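Local coordinates for protein meso-diaminopimelate dehydrogenase (Clostridium tetani, PDB 3WGY) that probably catalyses the reversible NADP+-dependent oxidative deamination of meso-diaminopimelate, and here, as an engineered variant, holds 4-methyl-2-oxovalerate, at residues 155-166 / 214-225; 165-173 / 237-246. The protein carries 6 engineered substitutions. One frame throughout, in Å; residues are numbered along the deposited sequence.

Interaction 1: residues 155-166 / 214-225. With COI (2-oxo-4-methylpentanoic acid), chain C.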
loop_
_atom_site.group_PDB
_atom_site.type_symbol
_atom_site.label_atom_id
_atom_site.label_comp_id
_atom_site.label_asym_id
_atom_site.label_seq_id
_atom_site.Cartn_x
_atom_site.Cartn_y
_atom_site.Cartn_z
ATOM N N GLY B 155 20.330 -20.338 3.616
ATOM C CA GLY B 155 20.699 -21.577 2.964
ATOM C C GLY B 155 21.940 -21.401 2.117
ATOM O O GLY B 155 22.861 -22.213 2.178
ATOM N N HIS B 156 21.963 -20.332 1.329
ATOM C CA HIS B 156 23.088 -20.046 0.453
ATOM C C HIS B 156 24.411 -19.836 1.187
ATOM O O HIS B 156 25.464 -20.242 0.696
ATOM C CB HIS B 156 22.766 -18.831 -0.416
ATOM C CG HIS B 156 21.666 -19.077 -1.403
ATOM N ND1 HIS B 156 20.386 -19.427 -1.019
ATOM C CD2 HIS B 156 21.657 -19.028 -2.757
ATOM C CE1 HIS B 156 19.636 -19.579 -2.095
ATOM N NE2 HIS B 156 20.383 -19.345 -3.161
ATOM N N SER B 157 24.359 -19.203 2.358
ATOM C CA SER B 157 25.563 -18.966 3.147
ATOM C C SER B 157 26.123 -20.282 3.655
ATOM O O SER B 157 27.339 -20.462 3.720
ATOM C CB SER B 157 25.266 -18.037 4.326
ATOM O OG SER B 157 25.091 -16.703 3.877
ATOM N N ASP B 158 25.231 -21.196 4.030
ATOM C CA ASP B 158 25.648 -22.513 4.497
ATOM C C ASP B 158 26.214 -23.263 3.295
ATOM O O ASP B 158 27.229 -23.949 3.400
ATOM C CB ASP B 158 24.459 -23.299 5.063
ATOM C CG ASP B 158 23.862 -22.652 6.298
ATOM O OD1 ASP B 158 24.635 -22.181 7.163
ATOM O OD2 ASP B 158 22.617 -22.632 6.412
ATOM N N ALA B 159 25.542 -23.122 2.155
ATOM C CA ALA B 159 25.961 -23.766 0.914
ATOM C C ALA B 159 27.371 -23.323 0.539
ATOM O O ALA B 159 28.199 -24.144 0.155
ATOM C CB ALA B 159 24.987 -23.423 -0.207
ATOM N N ILE B 160 27.635 -22.021 0.643
ATOM C CA ILE B 160 28.954 -21.469 0.335
ATOM C C ILE B 160 30.010 -22.112 1.231
ATOM O O ILE B 160 31.093 -22.472 0.771
ATOM C CB ILE B 160 28.995 -19.938 0.570
ATOM C CG1 ILE B 160 28.188 -19.214 -0.499
ATOM C CG2 ILE B 160 30.424 -19.438 0.525
ATOM C CD1 ILE B 160 28.092 -17.731 -0.251
ATOM N N ARG B 161 29.684 -22.255 2.512
ATOM C CA ARG B 161 30.600 -22.840 3.485
ATOM C C ARG B 161 30.941 -24.303 3.195
ATOM O O ARG B 161 31.935 -24.824 3.693
ATOM C CB ARG B 161 30.022 -22.723 4.895
ATOM C CG ARG B 161 29.869 -21.302 5.412
ATOM C CD ARG B 161 29.684 -21.312 6.926
ATOM N NE ARG B 161 29.537 -19.971 7.477
ATOM C CZ ARG B 161 28.412 -19.265 7.451
ATOM N NH1 ARG B 161 27.314 -19.776 6.900
ATOM N NH2 ARG B 161 28.388 -18.045 7.972
ATOM N N ARG B 162 30.114 -24.964 2.396
ATOM C CA ARG B 162 30.355 -26.359 2.040
ATOM C C ARG B 162 31.429 -26.490 0.955
ATOM O O ARG B 162 32.020 -27.557 0.779
ATOM C CB ARG B 162 29.060 -27.008 1.540
ATOM C CG ARG B 162 28.181 -27.605 2.627
ATOM C CD ARG B 162 26.798 -27.916 2.082
ATOM N NE ARG B 162 25.772 -27.180 2.812
ATOM C CZ ARG B 162 24.651 -26.714 2.273
ATOM N NH1 ARG B 162 24.399 -26.902 0.982
ATOM N NH2 ARG B 162 23.778 -26.063 3.031
ATOM N N VAL B 163 31.677 -25.400 0.235
ATOM C CA VAL B 163 32.661 -25.397 -0.846
ATOM C C VAL B 163 34.098 -25.515 -0.352
ATOM O O VAL B 163 34.513 -24.815 0.576
ATOM C CB VAL B 163 32.513 -24.128 -1.721
ATOM C CG1 VAL B 163 33.654 -24.036 -2.737
ATOM C CG2 VAL B 163 31.167 -24.163 -2.433
ATOM N N GLN B 164 34.851 -26.407 -0.988
ATOM C CA GLN B 164 36.244 -26.646 -0.627
ATOM C C GLN B 164 37.032 -25.351 -0.733
ATOM O O GLN B 164 36.950 -24.645 -1.740
ATOM C CB GLN B 164 36.852 -27.706 -1.556
ATOM C CG GLN B 164 36.110 -29.046 -1.556
ATOM C CD GLN B 164 36.484 -29.944 -0.380
ATOM O OE1 GLN B 164 35.758 -30.884 -0.042
ATOM N NE2 GLN B 164 37.631 -29.668 0.235
ATOM N N GLY B 165 37.783 -25.030 0.316
ATOM C CA GLY B 165 38.585 -23.820 0.304
ATOM C C GLY B 165 37.929 -22.610 0.945
ATOM O O GLY B 165 38.576 -21.580 1.134
ATOM N N VAL B 166 36.646 -22.728 1.275
ATOM C CA VAL B 166 35.908 -21.631 1.899
ATOM C C VAL B 166 35.882 -21.736 3.423
ATOM O O VAL B 166 35.262 -22.639 3.973
ATOM C CB VAL B 166 34.445 -21.588 1.398
ATOM C CG1 VAL B 166 33.637 -20.581 2.219
ATOM C CG2 VAL B 166 34.416 -21.218 -0.080
ATOM N N ILE B 214 37.264 -21.821 -6.223
ATOM C CA ILE B 214 36.163 -21.606 -5.285
ATOM C C ILE B 214 35.081 -20.825 -6.018
ATOM O O ILE B 214 33.895 -21.141 -5.933
ATOM C CB ILE B 214 36.625 -20.785 -4.056
ATOM C CG1 ILE B 214 37.524 -21.638 -3.165
ATOM C CG2 ILE B 214 35.419 -20.280 -3.280
ATOM C CD1 ILE B 214 38.150 -20.863 -2.019
ATOM N N GLU B 215 35.522 -19.810 -6.753
ATOM C CA GLU B 215 34.639 -18.951 -7.522
ATOM C C GLU B 215 33.773 -19.742 -8.487
ATOM O O GLU B 215 32.589 -19.442 -8.667
ATOM C CB GLU B 215 35.467 -17.944 -8.312
ATOM C CG GLU B 215 34.661 -16.867 -8.991
ATOM C CD GLU B 215 35.502 -16.062 -9.947
ATOM O OE1 GLU B 215 36.745 -16.105 -9.819
ATOM O OE2 GLU B 215 34.925 -15.386 -10.820
ATOM N N GLN B 216 34.362 -20.750 -9.119
ATOM C CA GLN B 216 33.623 -21.559 -10.073
ATOM C C GLN B 216 32.793 -22.649 -9.402
ATOM O O GLN B 216 31.774 -23.078 -9.945
ATOM C CB GLN B 216 34.588 -22.141 -11.111
ATOM C CG GLN B 216 35.355 -21.057 -11.872
ATOM C CD GLN B 216 34.431 -20.064 -12.572
ATOM O OE1 GLN B 216 33.659 -20.432 -13.455
ATOM N NE2 GLN B 216 34.511 -18.801 -12.174
ATOM N N ASP B 217 33.211 -23.094 -8.222
ATOM C CA ASP B 217 32.443 -24.101 -7.505
ATOM C C ASP B 217 31.155 -23.461 -6.987
ATOM O O ASP B 217 30.106 -24.106 -6.920
ATOM C CB ASP B 217 33.250 -24.653 -6.335
ATOM C CG ASP B 217 34.382 -25.542 -6.791
ATOM O OD1 ASP B 217 34.581 -25.652 -8.022
ATOM O OD2 ASP B 217 35.069 -26.124 -5.932
ATOM N N ILE B 218 31.246 -22.187 -6.627
ATOM C CA ILE B 218 30.094 -21.454 -6.126
ATOM C C ILE B 218 29.147 -21.129 -7.276
ATOM O O ILE B 218 27.951 -21.415 -7.207
ATOM C CB ILE B 218 30.531 -20.139 -5.422
ATOM C CG1 ILE B 218 31.222 -20.468 -4.097
ATOM C CG2 ILE B 218 29.320 -19.252 -5.157
ATOM C CD1 ILE B 218 31.777 -19.264 -3.363
ATOM N N LYS B 219 29.693 -20.546 -8.337
ATOM C CA LYS B 219 28.902 -20.171 -9.500
ATOM C C LYS B 219 28.141 -21.326 -10.162
ATOM O O LYS B 219 26.970 -21.180 -10.525
ATOM C CB LYS B 219 29.791 -19.497 -10.545
ATOM C CG LYS B 219 30.361 -18.158 -10.122
ATOM C CD LYS B 219 30.879 -17.413 -11.339
ATOM C CE LYS B 219 31.444 -16.054 -10.973
ATOM N NZ LYS B 219 31.500 -15.143 -12.151
ATOM N N THR B 220 28.796 -22.470 -10.322
ATOM C CA THR B 220 28.154 -23.615 -10.965
ATOM C C THR B 220 27.349 -24.491 -10.011
ATOM O O THR B 220 26.826 -25.526 -10.417
ATOM C CB THR B 220 29.190 -24.516 -11.673
ATOM O OG1 THR B 220 30.061 -25.098 -10.695
ATOM C CG2 THR B 220 30.014 -23.710 -12.662
ATOM N N MET B 221 27.247 -24.086 -8.748
ATOM C CA MET B 221 26.505 -24.871 -7.766
ATOM C C MET B 221 25.023 -24.964 -8.102
ATOM O O MET B 221 24.326 -23.951 -8.172
ATOM C CB MET B 221 26.660 -24.280 -6.371
ATOM C CG MET B 221 26.045 -25.150 -5.291
ATOM S SD MET B 221 26.172 -24.405 -3.675
ATOM C CE MET B 221 27.879 -24.769 -3.274
ATOM N N PRO B 222 24.521 -26.192 -8.298
ATOM C CA PRO B 222 23.117 -26.446 -8.631
ATOM C C PRO B 222 22.174 -26.202 -7.461
ATOM O O PRO B 222 22.561 -26.330 -6.298
ATOM C CB PRO B 222 23.132 -27.904 -9.070
ATOM C CG PRO B 222 24.162 -28.490 -8.165
ATOM C CD PRO B 222 25.273 -27.458 -8.216
ATOM N N ASP B 223 20.937 -25.847 -7.790
ATOM C CA ASP B 223 19.897 -25.568 -6.805
ATOM C C ASP B 223 20.115 -24.243 -6.074
ATOM O O ASP B 223 19.201 -23.752 -5.414
ATOM C CB ASP B 223 19.795 -26.700 -5.768
ATOM C CG ASP B 223 19.638 -28.074 -6.406
ATOM O OD1 ASP B 223 18.773 -28.228 -7.293
ATOM O OD2 ASP B 223 20.377 -29.003 -6.011
ATOM N N TYR B 224 21.309 -23.663 -6.190
ATOM C CA TYR B 224 21.594 -22.404 -5.502
ATOM C C TYR B 224 22.041 -21.234 -6.370
ATOM O O TYR B 224 21.379 -20.202 -6.404
ATOM C CB TYR B 224 22.650 -22.605 -4.410
ATOM C CG TYR B 224 22.224 -23.490 -3.264
ATOM C CD1 TYR B 224 22.238 -24.879 -3.389
ATOM C CD2 TYR B 224 21.834 -22.939 -2.041
ATOM C CE1 TYR B 224 21.880 -25.701 -2.323
ATOM C CE2 TYR B 224 21.472 -23.751 -0.971
ATOM C CZ TYR B 224 21.501 -25.131 -1.118
ATOM O OH TYR B 224 21.174 -25.948 -0.060
ATOM N N PHE B 225 23.158 -21.391 -7.070
ATOM C CA PHE B 225 23.695 -20.307 -7.890
ATOM C C PHE B 225 23.676 -20.505 -9.404
ATOM O O PHE B 225 23.630 -19.530 -10.154
ATOM C CB PHE B 225 25.137 -20.017 -7.462
ATOM C CG PHE B 225 25.280 -19.650 -6.018
ATOM C CD1 PHE B 225 25.045 -18.347 -5.592
ATOM C CD2 PHE B 225 25.637 -20.609 -5.079
ATOM C CE1 PHE B 225 25.162 -18.004 -4.247
ATOM C CE2 PHE B 225 25.757 -20.280 -3.728
ATOM C CZ PHE B 225 25.519 -18.975 -3.312
HETATM C C1 COI C . 17.820 -19.150 2.539
HETATM O O1 COI C . 18.681 -19.289 1.649
HETATM O O2 COI C . 17.524 -18.004 2.951
HETATM C C2 COI C . 17.121 -20.374 3.134
HETATM O O3 COI C . 17.377 -21.517 2.754
HETATM C C3 COI C . 16.095 -20.095 4.233
HETATM C C4 COI C . 16.741 -20.290 5.607
HETATM C C5 COI C . 15.731 -19.942 6.701
HETATM C C6 COI C . 17.188 -21.745 5.764
HETATM O O HOH W 1 36.936 -24.786 -4.390
#
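G155, near the start of helix 154-162, sets its carbonyl O 3.8 Å from Y224 CE2 and leaves room for the ligand beside the helix backbone, since a side chain there would run into the keto oxygen. H156 meets Y224 and F225 in an aromatic cluster built from two edge-to-face contacts. Y224 puts its CD2 edge over the centre of the imidazole, the planes 76° apart, while the imidazole turns its own CD2 edge onto a face of F225 at 88°. With CG anti to the carbonyl carbon (chi1 -67°), the H156 ring is carried to the Y224 side, and ND1 donates to O1 of 2-oxo-4-methylpentanoic acid at 3.2 Å. The small A159 lays its CB over the face of the Y224 ring, 3.8 Å from the centroid, as a CH-pi contact, and also touches M221 SD. I160 spreads its branches, CG1 to F225 CZ and CG2 to I218 CD1. Beyond the helix, V163 CG2 meets I218 CG1 and M221 CE, the latter at a tight 3.4 Å; the unbranched methionine chain, bent at chi3, brings its methyl there. V163 CG1 rests on D217 CB. A water bridges Q164 O and D217 OD2, donating to both. G165 is the third residue of a type II turn from V163 to V166, and its positive phi would jam a side chain against the preceding carbonyl O. V166 CG2 closes on I214 CG2 at 3.5 Å. Apolar packing thus joins the segments directly, with polar links at its margins; Y224 and F225 brace the histidine that binds the ligand carboxylate.

Interaction 2: residues 165-173 / 237-246. Engineered in segment 165-173: I173 (natural residue Thr).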
loop_
_atom_site.group_PDB
_atom_site.type_symbol
_atom_site.label_atom_id
_atom_site.label_comp_id
_atom_site.label_asym_id
_atom_site.label_seq_id
_atom_site.Cartn_x
_atom_site.Cartn_y
_atom_site.Cartn_z
ATOM N N GLY B 165 37.783 -25.030 0.316
ATOM C CA GLY B 165 38.585 -23.820 0.304
ATOM C C GLY B 165 37.929 -22.610 0.945
ATOM O O GLY B 165 38.576 -21.580 1.134
ATOM N N VAL B 166 36.646 -22.728 1.275
ATOM C CA VAL B 166 35.908 -21.631 1.899
ATOM C C VAL B 166 35.882 -21.736 3.423
ATOM O O VAL B 166 35.262 -22.639 3.973
ATOM C CB VAL B 166 34.445 -21.588 1.398
ATOM C CG1 VAL B 166 33.637 -20.581 2.219
ATOM C CG2 VAL B 166 34.416 -21.218 -0.080
ATOM N N LYS B 167 36.561 -20.808 4.091
ATOM C CA LYS B 167 36.606 -20.754 5.552
ATOM C C LYS B 167 35.256 -20.294 6.085
ATOM O O LYS B 167 34.627 -20.947 6.923
ATOM C CB LYS B 167 37.656 -19.745 6.015
ATOM C CG LYS B 167 39.055 -20.277 6.113
ATOM C CD LYS B 167 39.452 -20.470 7.564
ATOM C CE LYS B 167 39.525 -19.138 8.292
ATOM N NZ LYS B 167 39.959 -19.315 9.708
ATOM N N ASN B 168 34.835 -19.136 5.599
ATOM C CA ASN B 168 33.581 -18.553 6.015
ATOM C C ASN B 168 33.082 -17.673 4.872
ATOM O O ASN B 168 33.822 -17.400 3.928
ATOM C CB ASN B 168 33.807 -17.735 7.294
ATOM C CG ASN B 168 32.518 -17.416 8.010
ATOM O OD1 ASN B 168 31.458 -17.910 7.637
ATOM N ND2 ASN B 168 32.599 -16.593 9.050
ATOM N N GLY B 169 31.824 -17.248 4.941
ATOM C CA GLY B 169 31.287 -16.417 3.884
ATOM C C GLY B 169 29.824 -16.058 4.051
ATOM O O GLY B 169 29.149 -16.522 4.965
ATOM N N ILE B 170 29.336 -15.221 3.148
ATOM C CA ILE B 170 27.950 -14.781 3.174
ATOM C C ILE B 170 27.466 -14.538 1.743
ATOM O O ILE B 170 28.248 -14.152 0.872
ATOM C CB ILE B 170 27.812 -13.468 3.996
ATOM C CG1 ILE B 170 26.333 -13.107 4.184
ATOM C CG2 ILE B 170 28.529 -12.330 3.272
ATOM C CD1 ILE B 170 26.093 -12.007 5.220
ATOM N N GLN B 171 26.182 -14.776 1.508
ATOM C CA GLN B 171 25.579 -14.573 0.192
ATOM C C GLN B 171 24.479 -13.519 0.280
ATOM O O GLN B 171 23.873 -13.337 1.334
ATOM C CB GLN B 171 24.970 -15.891 -0.333
ATOM C CG GLN B 171 24.147 -15.745 -1.630
ATOM C CD GLN B 171 22.655 -15.486 -1.401
ATOM O OE1 GLN B 171 22.248 -14.950 -0.369
ATOM N NE2 GLN B 171 21.835 -15.857 -2.383
ATOM N N TYR B 172 24.243 -12.829 -0.832
ATOM C CA TYR B 172 23.197 -11.818 -0.937
ATOM C C TYR B 172 22.470 -12.009 -2.262
ATOM O O TYR B 172 23.103 -12.268 -3.287
ATOM C CB TYR B 172 23.773 -10.399 -0.965
ATOM C CG TYR B 172 24.434 -9.932 0.303
ATOM C CD1 TYR B 172 23.677 -9.523 1.405
ATOM C CD2 TYR B 172 25.823 -9.884 0.400
ATOM C CE1 TYR B 172 24.294 -9.075 2.570
ATOM C CE2 TYR B 172 26.447 -9.443 1.553
ATOM C CZ TYR B 172 25.678 -9.038 2.632
ATOM O OH TYR B 172 26.302 -8.586 3.762
ATOM N N ILE B 173 21.148 -11.892 -2.238
ATOM C CA ILE B 173 20.363 -11.966 -3.462
ATOM C C ILE B 173 20.083 -10.491 -3.687
ATOM O O ILE B 173 19.735 -9.774 -2.745
ATOM C CB ILE B 173 19.023 -12.724 -3.285
ATOM C CG1 ILE B 173 19.286 -14.203 -2.978
ATOM C CG2 ILE B 173 18.201 -12.613 -4.565
ATOM C CD1 ILE B 173 18.027 -15.072 -2.868
ATOM N N GLU B 237 38.424 -12.317 7.411
ATOM C CA GLU B 237 37.448 -12.603 8.452
ATOM C C GLU B 237 36.995 -11.293 9.108
ATOM O O GLU B 237 35.818 -11.126 9.420
ATOM C CB GLU B 237 38.072 -13.527 9.503
ATOM C CG GLU B 237 37.085 -14.104 10.510
ATOM C CD GLU B 237 36.219 -15.206 9.921
ATOM O OE1 GLU B 237 36.759 -16.268 9.532
ATOM O OE2 GLU B 237 34.993 -15.008 9.847
ATOM N N GLU B 238 37.936 -10.372 9.312
ATOM C CA GLU B 238 37.640 -9.080 9.926
ATOM C C GLU B 238 36.576 -8.299 9.148
ATOM O O GLU B 238 35.595 -7.827 9.729
ATOM C CB GLU B 238 38.912 -8.228 10.026
ATOM C CG GLU B 238 38.636 -6.766 10.363
ATOM C CD GLU B 238 39.890 -5.904 10.448
ATOM O OE1 GLU B 238 40.675 -5.863 9.480
ATOM O OE2 GLU B 238 40.087 -5.248 11.489
ATOM N N GLU B 239 36.779 -8.164 7.839
ATOM C CA GLU B 239 35.846 -7.432 6.990
ATOM C C GLU B 239 34.486 -8.107 6.980
ATOM O O GLU B 239 33.460 -7.438 6.872
ATOM C CB GLU B 239 36.370 -7.345 5.560
ATOM C CG GLU B 239 37.813 -6.926 5.443
ATOM C CD GLU B 239 38.270 -6.903 4.001
ATOM O OE1 GLU B 239 38.076 -5.867 3.327
ATOM O OE2 GLU B 239 38.800 -7.937 3.539
ATOM N N LEU B 240 34.474 -9.432 7.078
ATOM C CA LEU B 240 33.212 -10.157 7.101
ATOM C C LEU B 240 32.428 -9.766 8.364
ATOM O O LEU B 240 31.257 -9.387 8.292
ATOM C CB LEU B 240 33.461 -11.668 7.085
ATOM C CG LEU B 240 32.209 -12.517 6.871
ATOM C CD1 LEU B 240 31.543 -12.096 5.577
ATOM C CD2 LEU B 240 32.570 -13.993 6.827
ATOM N N LYS B 241 33.085 -9.844 9.519
ATOM C CA LYS B 241 32.453 -9.493 10.790
ATOM C C LYS B 241 32.037 -8.018 10.784
ATOM O O LYS B 241 30.949 -7.665 11.231
ATOM C CB LYS B 241 33.430 -9.756 11.945
ATOM C CG LYS B 241 32.960 -9.271 13.319
ATOM C CD LYS B 241 31.970 -10.224 13.990
ATOM C CE LYS B 241 32.636 -11.113 15.038
ATOM N NZ LYS B 241 33.641 -12.060 14.470
ATOM N N LEU B 242 32.907 -7.163 10.258
ATOM C CA LEU B 242 32.648 -5.725 10.208
ATOM C C LEU B 242 31.587 -5.232 9.232
ATOM O O LEU B 242 30.775 -4.380 9.573
ATOM C CB LEU B 242 33.940 -4.966 9.895
ATOM C CG LEU B 242 34.962 -4.724 11.000
ATOM C CD1 LEU B 242 36.197 -4.065 10.395
ATOM C CD2 LEU B 242 34.352 -3.833 12.076
ATOM N N ASN B 243 31.589 -5.760 8.016
ATOM C CA ASN B 243 30.661 -5.257 7.019
ATOM C C ASN B 243 29.559 -6.188 6.521
ATOM O O ASN B 243 28.831 -5.843 5.590
ATOM C CB ASN B 243 31.480 -4.744 5.830
ATOM C CG ASN B 243 32.553 -3.746 6.249
ATOM O OD1 ASN B 243 32.282 -2.805 6.997
ATOM N ND2 ASN B 243 33.776 -3.947 5.763
ATOM N N HIS B 244 29.408 -7.350 7.134
ATOM C CA HIS B 244 28.399 -8.280 6.654
ATOM C C HIS B 244 27.577 -8.900 7.754
ATOM O O HIS B 244 27.473 -10.123 7.853
ATOM C CB HIS B 244 29.072 -9.368 5.808
ATOM C CG HIS B 244 29.717 -8.841 4.561
ATOM N ND1 HIS B 244 28.992 -8.511 3.434
ATOM C CD2 HIS B 244 31.006 -8.525 4.288
ATOM C CE1 HIS B 244 29.805 -8.011 2.521
ATOM N NE2 HIS B 244 31.033 -8.007 3.016
ATOM N N ALA B 245 26.989 -8.039 8.574
ATOM C CA ALA B 245 26.148 -8.473 9.676
ATOM C C ALA B 245 24.955 -9.214 9.093
ATOM O O ALA B 245 24.414 -10.124 9.719
ATOM C CB ALA B 245 25.683 -7.264 10.489
ATOM N N GLY B 246 24.555 -8.811 7.887
ATOM C CA GLY B 246 23.444 -9.451 7.198
ATOM C C GLY B 246 22.063 -9.274 7.813
ATOM O O GLY B 246 21.201 -10.136 7.652
HETATM O O HOH W 2 25.053 -7.347 5.610
#
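The axes of strand 169-173 and helix 237-243 approach to 9.7 Å, their N-to-C directions 46° apart, with G169 abreast of L240 and I170 of H244. At the helix start, N168 ND2 donates a nearly straight bond of 3.0 Å to E237 OE2, in the amide plane and on the carboxylate's syn lone pair. The asparagine can serve two charged partners at once, because its OD1 accepts from R161 NE. L240 CD2 lies against the same amide, 3.4 Å from ND2, and its other methyl, CD1, meets I170 CG2. K167 and N168 both face V204 of strand 197-205, forming a classic beta bulge within strand 166-175 of a mixed sheet; the helix packs against this sheet. Farther along, the branched I170 holds CG1 anti to the backbone N (chi1 -172°), which carries CD1 to within 3.5 Å of H244 O. H244, just past the helix, turns its imidazole edge to Y172: OH and ND1 share a hydrogen bond of 2.7 Å, and the rings meet rim to rim with planes 43° apart. Tyrosine suits this place because its hydroxyl reaches past the ring to a second partner: 2.6 Å from Y172 OH lies a water, and G246 N donates to that water at 2.8 Å.

Overall arrangement
Interactions 1 and 2 lie 13 Å apart, centre to centre, in the C-terminal domain and share G165 and V166, where helix 154-162 passes into strand 166-175. Along the chain their segments alternate: 155-166, 165-173, 214-225, then 237-246. Strand 166-175 belongs to a mixed sheet with strands 151-152, 197-205 and 230-234. Interaction 1 joins helix 154-162 to the end of helix 211-219 and the loop after it; interaction 2 brings helix 237-243 onto the strand. S157 OG to Q171 N is a further probable hydrogen bond between them. Interaction 1 holds G155 and H156 of the ligand pocket, but in interaction 2 the I170 side chain lies about 10 Å from the ligand, so its link there is probably indirect.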